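Local coordinates for protein Cys-Gly metallodipeptidase DUG1 (PDB 4G1P) that hydrolyses the dipeptide Cys-Gly as a metal-dependent peptidase and serves as the catalytic component of the complex that degrades glutathione, at residues V32-S37 against V105-L110; K95-Y100 against F159-V164; K127-G132 against K455-N460. One frame throughout, in Å; residues are numbered along the deposited sequence.

Contact 1: residues V32-S37 against V105-L110; sequences VSSDES and VQPAQL
Val-32 meets Val-105 and Pro-107 with separate branches, and so shows how one beta-branched residue can join two loops. Its CG2 approaches CG2 of Val-105 at 4.1 Å, the two side chains crossing at about a right angle. The other methyl, CG1, is anti to the backbone N (chi1 -179°) and rests on the proline, 3.8 Å from Pro-107 CA. The backbone takes part as well: Val-32 CA points a C-H at Val-105 O, 3.4 Å away. An alanine in place of Val-32 would keep CB but would probably lose the methyl contacts to Val-105 CG2 and the proline ring and open a gap between the loops. A type I turn from Val-32 to Asp-35, closed by the bond from Asp-35 N to Val-32 O, carries Ser-34 over to the proline, its OG 3.8 Å from Pro-107 CD. A water joins that hydroxyl to the 105-110 segment, donating to Val-105 O at 2.8 Å. Nearby, Ser-33 OG hydrogen-bonds to Ser-173 and to Asp-104, the latter probably an active-site residue, and Gln-106 NE2 to Glu-172, a zinc ligand. The contact thus ties the loop between helices 16-28 and 39-55 to the loop from strand 96-102 to strand 122-124.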
loop_
_atom_site.group_PDB
_atom_site.type_symbol
_atom_site.label_atom_id
_atom_site.label_comp_id
_atom_site.label_asym_id
_atom_site.label_seq_id
_atom_site.Cartn_x
_atom_site.Cartn_y
_atom_site.Cartn_z
ATOM N N VAL A 32 4.755 16.387 9.780
ATOM C CA VAL A 32 3.775 15.429 9.309
ATOM C C VAL A 32 3.139 14.726 10.508
ATOM O O VAL A 32 3.713 13.803 11.081
ATOM C CB VAL A 32 4.440 14.407 8.401
ATOM C CG1 VAL A 32 3.411 13.396 7.872
ATOM C CG2 VAL A 32 5.171 15.116 7.270
ATOM N N SER A 33 1.953 15.181 10.897
ATOM C CA SER A 33 1.299 14.689 12.108
ATOM C C SER A 33 0.866 13.215 12.023
ATOM O O SER A 33 0.624 12.577 13.039
ATOM C CB SER A 33 0.090 15.553 12.443
ATOM O OG SER A 33 -0.883 15.465 11.413
ATOM N N SER A 34 0.758 12.680 10.819
ATOM C CA SER A 34 0.277 11.324 10.663
ATOM C C SER A 34 1.427 10.346 10.792
ATOM O O SER A 34 1.207 9.147 10.826
ATOM C CB SER A 34 -0.359 11.147 9.292
ATOM O OG SER A 34 0.614 11.323 8.267
ATOM N N ASP A 35 2.649 10.870 10.851
ATOM C CA ASP A 35 3.856 10.052 10.866
ATOM C C ASP A 35 4.542 10.087 12.229
ATOM O O ASP A 35 5.157 11.089 12.598
ATOM C CB ASP A 35 4.830 10.539 9.786
ATOM C CG ASP A 35 6.011 9.590 9.577
ATOM O OD1 ASP A 35 6.526 9.018 10.560
ATOM O OD2 ASP A 35 6.431 9.413 8.418
ATOM N N GLU A 36 4.474 8.978 12.956
ATOM C CA GLU A 36 5.000 8.934 14.319
ATOM C C GLU A 36 6.486 9.264 14.393
ATOM O O GLU A 36 6.927 9.956 15.314
ATOM C CB GLU A 36 4.743 7.573 14.954
ATOM C CG GLU A 36 3.298 7.313 15.299
ATOM C CD GLU A 36 3.104 5.929 15.879
ATOM O OE1 GLU A 36 4.132 5.268 16.183
ATOM O OE2 GLU A 36 1.931 5.506 16.021
ATOM N N SER A 37 7.243 8.780 13.412
ATOM C CA SER A 37 8.680 9.021 13.349
ATOM C C SER A 37 9.020 10.500 13.160
ATOM O O SER A 37 10.156 10.908 13.379
ATOM C CB SER A 37 9.301 8.215 12.211
ATOM O OG SER A 37 9.167 8.908 10.977
ATOM N N VAL A 105 1.036 19.002 8.424
ATOM C CA VAL A 105 0.925 18.884 6.968
ATOM C C VAL A 105 0.813 17.432 6.524
ATOM O O VAL A 105 1.263 16.528 7.216
ATOM C CB VAL A 105 2.169 19.487 6.259
ATOM C CG1 VAL A 105 2.261 20.994 6.479
ATOM C CG2 VAL A 105 3.452 18.803 6.729
ATOM N N GLN A 106 0.225 17.221 5.352
ATOM C CA GLN A 106 0.163 15.901 4.726
ATOM C C GLN A 106 1.557 15.323 4.456
ATOM O O GLN A 106 2.504 16.066 4.258
ATOM C CB GLN A 106 -0.621 15.989 3.418
ATOM C CG GLN A 106 -2.115 16.180 3.596
ATOM C CD GLN A 106 -2.803 14.915 4.061
ATOM O OE1 GLN A 106 -2.614 13.854 3.474
ATOM N NE2 GLN A 106 -3.595 15.015 5.129
ATOM N N PRO A 107 1.691 13.987 4.470
ATOM C CA PRO A 107 2.983 13.401 4.098
ATOM C C PRO A 107 3.349 13.749 2.662
ATOM O O PRO A 107 2.470 14.064 1.855
ATOM C CB PRO A 107 2.740 11.887 4.215
ATOM C CG PRO A 107 1.270 11.723 4.243
ATOM C CD PRO A 107 0.724 12.958 4.882
ATOM N N ALA A 108 4.639 13.677 2.355
ATOM C CA ALA A 108 5.121 13.941 1.016
ATOM C C ALA A 108 6.497 13.329 0.797
ATOM O O ALA A 108 7.355 13.334 1.684
ATOM C CB ALA A 108 5.161 15.432 0.758
ATOM N N GLN A 109 6.694 12.808 -0.405
ATOM C CA GLN A 109 7.983 12.282 -0.829
ATOM C C GLN A 109 8.191 12.638 -2.277
ATOM O O GLN A 109 7.237 12.652 -3.061
ATOM C CB GLN A 109 8.009 10.767 -0.724
ATOM C CG GLN A 109 8.260 10.226 0.652
ATOM C CD GLN A 109 8.364 8.721 0.607
ATOM O OE1 GLN A 109 7.919 8.096 -0.359
ATOM N NE2 GLN A 109 8.973 8.130 1.631
ATOM N N LEU A 110 9.443 12.908 -2.619
ATOM C CA LEU A 110 9.831 13.204 -3.981
ATOM C C LEU A 110 9.314 12.130 -4.934
ATOM O O LEU A 110 8.676 12.422 -5.950
ATOM C CB LEU A 110 11.344 13.279 -4.059
ATOM C CG LEU A 110 11.947 13.423 -5.450
ATOM C CD1 LEU A 110 11.595 14.778 -6.058
ATOM C CD2 LEU A 110 13.455 13.221 -5.362
HETATM O O HOH W 1 0.267 14.151 8.233
#

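Contact 2: residues K95-Y100 against F159-V164; sequences KTVLVY and FPVNLV
Lys-95 O accepts the N-H of Asn-162 at 2.8 Å, an almost straight bond (167° at the hydrogen) that opens a parallel ladder between neighbouring strands of the mixed central sheet. Strands 96-102 and 162-168 are joined by a beta-alpha-beta crossover whose long connection includes the small strands 122-124 and 129-131 before helix 135-154. The bonding then alternates as parallel pairing requires: Val-97 turns both its N and its O to the other strand, the N giving to Asn-162 O at 2.9 Å and the O taking the N-H of Val-164. Val-99 N continues the series to Val-164 O. Beside the first bond a water accepts from Lys-95 N and donates to Pro-160 O.

Side chains divide between two faces. On that of Val-97 and Leu-163, Val-97 CG2 meets Val-161 CG2 at 4.1 Å, while Leu-163 CD1 reaches Val-99 CG1; helix 135-154 (Trp-145, Val-149) and Tyr-471 of helix 458-477 cover this side. On the face of Thr-96 and Val-164, Leu-98 packs against Phe-429 and Leu-433 of helix 426-433. The side-chain amide of Asn-162 donates from ND2 to Asp-91 O. Thr-96 OG1 is anti to the carbonyl carbon (chi1 -64°), which leaves CG2 anti to the backbone N and against Val-164 CG2, 3.5 Å away.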
loop_
_atom_site.group_PDB
_atom_site.type_symbol
_atom_site.label_atom_id
_atom_site.label_comp_id
_atom_site.label_asym_id
_atom_site.label_seq_id
_atom_site.Cartn_x
_atom_site.Cartn_y
_atom_site.Cartn_z
ATOM N N LYS A 95 -12.330 45.445 19.136
ATOM C CA LYS A 95 -12.875 44.111 18.952
ATOM C C LYS A 95 -11.761 43.049 19.016
ATOM O O LYS A 95 -10.588 43.320 18.739
ATOM C CB LYS A 95 -13.633 44.027 17.630
ATOM C CG LYS A 95 -14.833 44.934 17.573
ATOM C CD LYS A 95 -15.372 45.031 16.152
ATOM C CE LYS A 95 -16.533 46.021 16.045
ATOM N NZ LYS A 95 -17.068 46.140 14.655
ATOM N N THR A 96 -12.129 41.838 19.394
ATOM C CA THR A 96 -11.164 40.754 19.422
ATOM C C THR A 96 -11.440 39.717 18.336
ATOM O O THR A 96 -12.505 39.110 18.314
ATOM C CB THR A 96 -11.157 40.078 20.782
ATOM O OG1 THR A 96 -10.710 41.021 21.757
ATOM C CG2 THR A 96 -10.228 38.885 20.771
ATOM N N VAL A 97 -10.497 39.531 17.422
ATOM C CA VAL A 97 -10.652 38.494 16.408
ATOM C C VAL A 97 -9.756 37.290 16.694
ATOM O O VAL A 97 -8.548 37.426 16.880
ATOM C CB VAL A 97 -10.351 39.010 14.994
ATOM C CG1 VAL A 97 -10.561 37.902 13.982
ATOM C CG2 VAL A 97 -11.238 40.183 14.669
ATOM N N LEU A 98 -10.366 36.114 16.749
ATOM C CA LEU A 98 -9.610 34.878 16.891
ATOM C C LEU A 98 -9.342 34.321 15.503
ATOM O O LEU A 98 -10.276 34.152 14.695
ATOM C CB LEU A 98 -10.382 33.864 17.735
ATOM C CG LEU A 98 -9.820 32.440 17.822
ATOM C CD1 LEU A 98 -8.375 32.488 18.198
ATOM C CD2 LEU A 98 -10.558 31.634 18.857
ATOM N N VAL A 99 -8.066 34.065 15.214
ATOM C CA VAL A 99 -7.712 33.378 13.976
ATOM C C VAL A 99 -7.196 31.980 14.258
ATOM O O VAL A 99 -6.387 31.768 15.162
ATOM C CB VAL A 99 -6.700 34.166 13.103
ATOM C CG1 VAL A 99 -7.323 35.459 12.622
ATOM C CG2 VAL A 99 -5.402 34.434 13.860
ATOM N N TYR A 100 -7.686 31.031 13.469
ATOM C CA TYR A 100 -7.297 29.630 13.574
ATOM C C TYR A 100 -6.661 29.150 12.279
ATOM O O TYR A 100 -7.075 29.554 11.179
ATOM C CB TYR A 100 -8.525 28.782 13.861
ATOM C CG TYR A 100 -8.380 27.322 13.499
ATOM C CD1 TYR A 100 -8.643 26.868 12.204
ATOM C CD2 TYR A 100 -8.015 26.389 14.458
ATOM C CE1 TYR A 100 -8.504 25.546 11.875
ATOM C CE2 TYR A 100 -7.893 25.061 14.140
ATOM C CZ TYR A 100 -8.137 24.645 12.851
ATOM O OH TYR A 100 -8.015 23.320 12.544
ATOM N N PHE A 159 -2.723 48.865 14.889
ATOM C CA PHE A 159 -3.370 47.580 14.628
ATOM C C PHE A 159 -4.843 47.665 15.031
ATOM O O PHE A 159 -5.160 48.063 16.145
ATOM C CB PHE A 159 -2.662 46.434 15.356
ATOM C CG PHE A 159 -3.017 45.068 14.816
ATOM C CD1 PHE A 159 -2.648 44.698 13.537
ATOM C CD2 PHE A 159 -3.728 44.167 15.584
ATOM C CE1 PHE A 159 -2.976 43.463 13.043
ATOM C CE2 PHE A 159 -4.054 42.926 15.094
ATOM C CZ PHE A 159 -3.683 42.572 13.819
ATOM N N PRO A 160 -5.752 47.304 14.118
ATOM C CA PRO A 160 -7.156 47.664 14.329
ATOM C C PRO A 160 -7.924 46.792 15.321
ATOM O O PRO A 160 -9.009 47.197 15.739
ATOM C CB PRO A 160 -7.757 47.539 12.929
ATOM C CG PRO A 160 -6.894 46.544 12.243
ATOM C CD PRO A 160 -5.514 46.740 12.779
ATOM N N VAL A 161 -7.409 45.620 15.689
ATOM C CA VAL A 161 -8.141 44.767 16.622
ATOM C C VAL A 161 -7.207 44.109 17.624
ATOM O O VAL A 161 -6.009 44.266 17.537
ATOM C CB VAL A 161 -8.947 43.641 15.904
ATOM C CG1 VAL A 161 -9.887 44.200 14.829
ATOM C CG2 VAL A 161 -7.999 42.588 15.325
ATOM N N ASN A 162 -7.767 43.385 18.585
ATOM C CA ASN A 162 -6.969 42.493 19.405
ATOM C C ASN A 162 -6.974 41.122 18.751
ATOM O O ASN A 162 -8.030 40.517 18.591
ATOM C CB ASN A 162 -7.531 42.392 20.815
ATOM C CG ASN A 162 -7.631 43.744 21.501
ATOM O OD1 ASN A 162 -6.636 44.445 21.683
ATOM N ND2 ASN A 162 -8.839 44.115 21.877
ATOM N N LEU A 163 -5.798 40.642 18.357
ATOM C CA LEU A 163 -5.701 39.365 17.694
ATOM C C LEU A 163 -5.493 38.259 18.711
ATOM O O LEU A 163 -4.781 38.433 19.688
ATOM C CB LEU A 163 -4.562 39.369 16.682
ATOM C CG LEU A 163 -4.761 38.269 15.648
ATOM C CD1 LEU A 163 -6.007 38.575 14.809
ATOM C CD2 LEU A 163 -3.522 38.108 14.777
ATOM N N VAL A 164 -6.144 37.129 18.489
ATOM C CA VAL A 164 -5.995 35.972 19.352
ATOM C C VAL A 164 -5.807 34.795 18.433
ATOM O O VAL A 164 -6.448 34.708 17.386
ATOM C CB VAL A 164 -7.224 35.753 20.245
ATOM C CG1 VAL A 164 -7.120 34.445 21.008
ATOM C CG2 VAL A 164 -7.357 36.895 21.208
HETATM O O HOH W 2 -11.224 47.033 17.141
#

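Contact 3: residues K127-G132 against K455-N460; sequences KGIMKG and KLDISN
The peptide group joining Gly-128 to Ile-129 carries Ile-458 on one face: CG1 of that isoleucine stands over the Gly-128 carbonyl carbon, C, at 3.5 Å. This peptide leads into strand 129-131, the middle strand of a small three-stranded antiparallel sheet, between 122-124 and 455-457. On the same side as CG1, Ile-458 N donates to Gly-128 O at 2.9 Å, coming from above the carbonyl plane (53° out of it). The oxygen is gripped twice, for a water also donates to it at 2.8 Å and accepts from Ser-459 N in turn. Gly-128 and Ile-129 are set against the single residue Asp-124 as a G1 beta bulge, and the glycine has the positive phi (72°) expected there.

Further along, Met-130 and Leu-456 form a hydrogen-bonded pair, each N donating to the other's O, with Leu-456 N to Met-130 O at 2.8 Å. On the opposite face from these two lies the carboxylate of Asp-457, whose OD1 has Ile-129 CG2 beside it at 3.3 Å. Its OD2 takes a salt bridge from Lys-455 NZ at 2.9 Å on the syn side and another from Arg-444; the same ammonium also bridges to Asp-446 and Asp-447, so its positive charge is probably balanced by several carboxylates. The face of Met-130 is apolar and covered by Phe-20 and Leu-23 of helix 16-28 and by Phe-461. There Met-130 CG touches Ile-458 CG1, and a bend at chi3 (-72°) brings the methyl CE to Leu-456 CD2, 3.7 Å away.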
loop_
_atom_site.group_PDB
_atom_site.type_symbol
_atom_site.label_atom_id
_atom_site.label_comp_id
_atom_site.label_asym_id
_atom_site.label_seq_id
_atom_site.Cartn_x
_atom_site.Cartn_y
_atom_site.Cartn_z
ATOM N N LYS A 127 7.996 33.161 -12.174
ATOM C CA LYS A 127 6.691 32.582 -12.461
ATOM C C LYS A 127 5.673 33.047 -11.434
ATOM O O LYS A 127 4.470 32.976 -11.676
ATOM C CB LYS A 127 6.739 31.059 -12.471
ATOM C CG LYS A 127 7.537 30.463 -13.586
ATOM C CD LYS A 127 7.368 28.951 -13.577
ATOM C CE LYS A 127 8.334 28.248 -14.523
ATOM N NZ LYS A 127 8.748 26.939 -13.943
ATOM N N GLY A 128 6.160 33.504 -10.283
ATOM C CA GLY A 128 5.295 33.898 -9.188
ATOM C C GLY A 128 4.627 32.735 -8.475
ATOM O O GLY A 128 3.427 32.785 -8.192
ATOM N N ILE A 129 5.394 31.682 -8.196
ATOM C CA ILE A 129 4.879 30.539 -7.438
ATOM C C ILE A 129 5.849 30.072 -6.377
ATOM O O ILE A 129 7.063 30.204 -6.511
ATOM C CB ILE A 129 4.540 29.332 -8.331
ATOM C CG1 ILE A 129 5.601 29.155 -9.409
ATOM C CG2 ILE A 129 3.184 29.515 -8.991
ATOM C CD1 ILE A 129 6.788 28.316 -8.989
ATOM N N MET A 130 5.291 29.525 -5.315
ATOM C CA MET A 130 6.071 28.888 -4.272
ATOM C C MET A 130 5.636 27.434 -4.239
ATOM O O MET A 130 4.442 27.144 -4.146
ATOM C CB MET A 130 5.812 29.585 -2.942
ATOM C CG MET A 130 5.994 31.094 -3.041
ATOM S SD MET A 130 5.809 31.961 -1.472
ATOM C CE MET A 130 4.047 31.850 -1.170
ATOM N N LYS A 131 6.593 26.521 -4.370
ATOM C CA LYS A 131 6.299 25.083 -4.387
ATOM C C LYS A 131 6.844 24.421 -3.135
ATOM O O LYS A 131 8.037 24.533 -2.826
ATOM C CB LYS A 131 6.902 24.425 -5.632
ATOM C CG LYS A 131 6.706 25.257 -6.879
ATOM C CD LYS A 131 7.323 24.614 -8.101
ATOM C CE LYS A 131 6.416 23.493 -8.596
ATOM N NZ LYS A 131 4.978 23.918 -8.602
ATOM N N GLY A 132 5.968 23.732 -2.411
ATOM C CA GLY A 132 6.368 23.026 -1.207
ATOM C C GLY A 132 5.163 22.440 -0.507
ATOM O O GLY A 132 4.061 22.991 -0.618
ATOM N N LYS A 455 1.429 24.102 -4.482
ATOM C CA LYS A 455 1.935 25.425 -4.809
ATOM C C LYS A 455 1.074 26.504 -4.168
ATOM O O LYS A 455 -0.084 26.273 -3.815
ATOM C CB LYS A 455 1.923 25.631 -6.319
ATOM C CG LYS A 455 0.734 26.474 -6.816
ATOM C CD LYS A 455 -0.048 25.744 -7.900
ATOM C CE LYS A 455 -0.980 26.675 -8.665
ATOM N NZ LYS A 455 -2.048 27.254 -7.816
ATOM N N LEU A 456 1.663 27.680 -4.007
ATOM C CA LEU A 456 0.927 28.875 -3.631
ATOM C C LEU A 456 1.404 29.968 -4.564
ATOM O O LEU A 456 2.599 30.240 -4.631
ATOM C CB LEU A 456 1.191 29.269 -2.178
ATOM C CG LEU A 456 0.364 30.481 -1.708
ATOM C CD1 LEU A 456 -1.105 30.243 -1.981
ATOM C CD2 LEU A 456 0.586 30.793 -0.220
ATOM N N ASP A 457 0.488 30.573 -5.311
ATOM C CA ASP A 457 0.870 31.664 -6.190
ATOM C C ASP A 457 1.196 32.871 -5.330
ATOM O O ASP A 457 0.485 33.164 -4.372
ATOM C CB ASP A 457 -0.245 31.983 -7.176
ATOM C CG ASP A 457 -0.584 30.806 -8.068
ATOM O OD1 ASP A 457 0.113 30.593 -9.088
ATOM O OD2 ASP A 457 -1.551 30.087 -7.741
ATOM N N ILE A 458 2.292 33.550 -5.657
ATOM C CA ILE A 458 2.737 34.704 -4.882
ATOM C C ILE A 458 1.677 35.813 -4.903
ATOM O O ILE A 458 1.524 36.557 -3.928
ATOM C CB ILE A 458 4.118 35.223 -5.362
ATOM C CG1 ILE A 458 5.159 34.112 -5.252
ATOM C CG2 ILE A 458 4.578 36.391 -4.535
ATOM C CD1 ILE A 458 6.562 34.531 -5.634
ATOM N N SER A 459 0.922 35.889 -5.997
ATOM C CA SER A 459 -0.156 36.871 -6.105
ATOM C C SER A 459 -1.235 36.632 -5.066
ATOM O O SER A 459 -1.785 37.579 -4.520
ATOM C CB SER A 459 -0.764 36.891 -7.506
ATOM O OG SER A 459 -1.434 35.678 -7.774
ATOM N N ASN A 460 -1.523 35.366 -4.781
ATOM C CA ASN A 460 -2.470 35.022 -3.712
ATOM C C ASN A 460 -1.868 35.210 -2.328
ATOM O O ASN A 460 -2.558 35.569 -1.373
ATOM C CB ASN A 460 -2.962 33.590 -3.867
ATOM C CG ASN A 460 -3.881 33.427 -5.051
ATOM O OD1 ASN A 460 -3.442 33.504 -6.202
ATOM N ND2 ASN A 460 -5.163 33.194 -4.782
HETATM O O HOH W 3 1.694 35.021 -8.512
#

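Overall arrangement
The three contacts illustrate how chemistry follows place in the fold. Contact 2 is the most regular, a buried parallel ladder in the main sheet, while contact 3 is a partly buried antiparallel pairing with charged groups on one face. Contact 1 is buried too but joins two loops near the metal site, relying on valine and proline packing and a bridging water. Helices connect them: 458-477 starts in contact 3 and later covers residues of contact 2, and 135-154 packs on both. Helix 16-28 precedes the first loop of contact 1 and lies on contact 3. Even so none touch, with contacts 1 and 3 nearest at about 7 Å between atoms.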